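Local atomic coordinates of cytochrome c-550 (Paracoccus denitrificans, PDB entry 1COT), a protein that binds a covalently attached heme c and, as a c-type cytochrome, probably carries electrons between redox partners. Residues L60-K65 / V88-D93. Residues are numbered along the deposited sequence; the frame is centred on the assembly and turned at random.
Sequences LEVAEK and VKMTDD
V62 and T91 bring the two backbones to 5.7 Å between their CA atoms, where the last turns of helices 57-65 and 83-91 meet. The C-terminal ends of two helices of the cytochrome c fold pack together here, away from the heme iron. The apolar part is small. V62 CG2, anti to the carbonyl carbon of V62, lies 3.5 Å from T91 CG2 and 3.6 Å from M90 CB. V62 also packs on W86 and L87 of the partner helix.

K65 closes the polar side. Its chain runs extended past M90 O, and NZ donates to T91 O at 2.7 Å. NZ sits above the carbonyl plane, 37° out of it, with a C=O...N angle of 127°. E61 reaches beside it, CG anti to the backbone N (chi1 -178°). E61 CG and CD lie against T91 CG2 and CB, and the two side chains cross at about a right angle. E61 OE2 forms a long salt bridge of 3.6 Å with K65 NZ. One water donates to both E61 OE1 and D93 OD2, two like charges. An alanine in place of E61 would probably leave K65 NZ without this carboxylate and the water without one of its two acceptors.

T91 OG1 bonds to L87 O and accepts from D93 N, an ST turn at the end of the helix. D93 OD1 is held by G95 N. D93 OD2 takes the water at 2.6 Å.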
loop_
_atom_site.group_PDB
_atom_site.type_symbol
_atom_site.label_atom_id
_atom_site.label_comp_id
_atom_site.label_asym_id
_atom_site.label_seq_id
_atom_site.Cartn_x
_atom_site.Cartn_y
_atom_site.Cartn_z
ATOM N N LEU A 60 9.852 2.711 -7.328
ATOM C CA LEU A 60 9.773 3.323 -8.640
ATOM C C LEU A 60 10.389 2.349 -9.620
ATOM O O LEU A 60 9.927 2.196 -10.751
ATOM C CB LEU A 60 10.530 4.648 -8.660
ATOM C CG LEU A 60 9.750 5.689 -7.879
ATOM C CD1 LEU A 60 10.581 6.964 -7.809
ATOM C CD2 LEU A 60 8.413 5.941 -8.569
ATOM N N GLU A 61 11.437 1.654 -9.188
ATOM C CA GLU A 61 12.063 0.685 -10.075
ATOM C C GLU A 61 11.106 -0.471 -10.329
ATOM O O GLU A 61 11.017 -0.982 -11.441
ATOM C CB GLU A 61 13.398 0.148 -9.536
ATOM C CG GLU A 61 14.062 -0.847 -10.505
ATOM C CD GLU A 61 15.483 -1.128 -10.091
ATOM O OE1 GLU A 61 16.001 -0.147 -9.398
ATOM O OE2 GLU A 61 16.074 -2.155 -10.352
ATOM N N VAL A 62 10.370 -0.905 -9.306
ATOM C CA VAL A 62 9.438 -1.988 -9.531
ATOM C C VAL A 62 8.412 -1.550 -10.590
ATOM O O VAL A 62 8.125 -2.316 -11.506
ATOM C CB VAL A 62 8.685 -2.340 -8.255
ATOM C CG1 VAL A 62 7.560 -3.321 -8.554
ATOM C CG2 VAL A 62 9.635 -2.902 -7.203
ATOM N N ALA A 63 7.864 -0.317 -10.496
ATOM C CA ALA A 63 6.875 0.190 -11.463
ATOM C C ALA A 63 7.427 0.222 -12.883
ATOM O O ALA A 63 6.771 -0.178 -13.846
ATOM C CB ALA A 63 6.315 1.540 -11.031
ATOM N N GLU A 64 8.652 0.696 -12.995
ATOM C CA GLU A 64 9.334 0.803 -14.257
ATOM C C GLU A 64 9.568 -0.545 -14.920
ATOM O O GLU A 64 9.322 -0.757 -16.111
ATOM C CB GLU A 64 10.604 1.560 -13.942
ATOM C CG GLU A 64 11.305 1.877 -15.248
ATOM C CD GLU A 64 12.512 2.639 -14.879
ATOM O OE1 GLU A 64 12.546 2.951 -13.610
ATOM O OE2 GLU A 64 13.378 2.918 -15.684
ATOM N N LYS A 65 10.028 -1.476 -14.109
ATOM C CA LYS A 65 10.274 -2.806 -14.567
ATOM C C LYS A 65 8.985 -3.597 -14.803
ATOM O O LYS A 65 9.051 -4.553 -15.557
ATOM C CB LYS A 65 11.124 -3.553 -13.562
ATOM C CG LYS A 65 12.586 -3.154 -13.557
ATOM C CD LYS A 65 13.356 -4.124 -12.671
ATOM C CE LYS A 65 14.870 -3.942 -12.598
ATOM N NZ LYS A 65 15.582 -5.192 -12.301
ATOM N N VAL A 88 13.281 -6.332 -3.116
ATOM C CA VAL A 88 14.446 -7.045 -3.629
ATOM C C VAL A 88 13.991 -8.040 -4.677
ATOM O O VAL A 88 14.585 -8.203 -5.749
ATOM C CB VAL A 88 15.213 -7.763 -2.528
ATOM C CG1 VAL A 88 16.324 -8.604 -3.139
ATOM C CG2 VAL A 88 15.792 -6.735 -1.553
ATOM N N LYS A 89 12.914 -8.721 -4.349
ATOM C CA LYS A 89 12.337 -9.697 -5.241
ATOM C C LYS A 89 11.934 -9.131 -6.600
ATOM O O LYS A 89 12.284 -9.671 -7.650
ATOM C CB LYS A 89 11.146 -10.354 -4.558
ATOM C CG LYS A 89 10.317 -11.177 -5.529
ATOM C CD LYS A 89 9.259 -12.049 -4.873
ATOM C CE LYS A 89 7.959 -11.335 -4.538
ATOM N NZ LYS A 89 6.807 -12.247 -4.633
ATOM N N MET A 90 11.182 -8.033 -6.578
ATOM C CA MET A 90 10.669 -7.369 -7.774
ATOM C C MET A 90 11.650 -6.567 -8.617
ATOM O O MET A 90 11.363 -6.219 -9.764
ATOM C CB MET A 90 9.458 -6.488 -7.403
ATOM C CG MET A 90 8.367 -7.262 -6.685
ATOM S SD MET A 90 7.663 -8.566 -7.717
ATOM C CE MET A 90 7.181 -7.629 -9.191
ATOM N N THR A 91 12.795 -6.264 -8.036
ATOM C CA THR A 91 13.798 -5.503 -8.737
ATOM C C THR A 91 15.036 -6.340 -8.936
ATOM O O THR A 91 15.915 -5.995 -9.719
ATOM C CB THR A 91 14.262 -4.326 -7.867
ATOM O OG1 THR A 91 14.889 -4.806 -6.688
ATOM C CG2 THR A 91 13.098 -3.390 -7.557
ATOM N N ASP A 92 15.094 -7.435 -8.199
ATOM C CA ASP A 92 16.245 -8.306 -8.275
ATOM C C ASP A 92 17.437 -7.495 -7.805
ATOM O O ASP A 92 18.562 -7.748 -8.220
ATOM C CB ASP A 92 16.529 -8.763 -9.712
ATOM C CG ASP A 92 16.254 -10.216 -9.905
ATOM O OD1 ASP A 92 17.023 -11.092 -9.559
ATOM O OD2 ASP A 92 15.099 -10.432 -10.484
ATOM N N ASP A 93 17.177 -6.508 -6.957
ATOM C CA ASP A 93 18.236 -5.652 -6.456
ATOM C C ASP A 93 18.329 -5.710 -4.952
ATOM O O ASP A 93 17.498 -5.183 -4.213
ATOM C CB ASP A 93 18.130 -4.212 -6.966
ATOM C CG ASP A 93 19.068 -3.182 -6.368
ATOM O OD1 ASP A 93 20.015 -3.654 -5.587
ATOM O OD2 ASP A 93 18.953 -1.991 -6.610
HETATM O O HOH W 1 16.535 -1.044 -6.587
#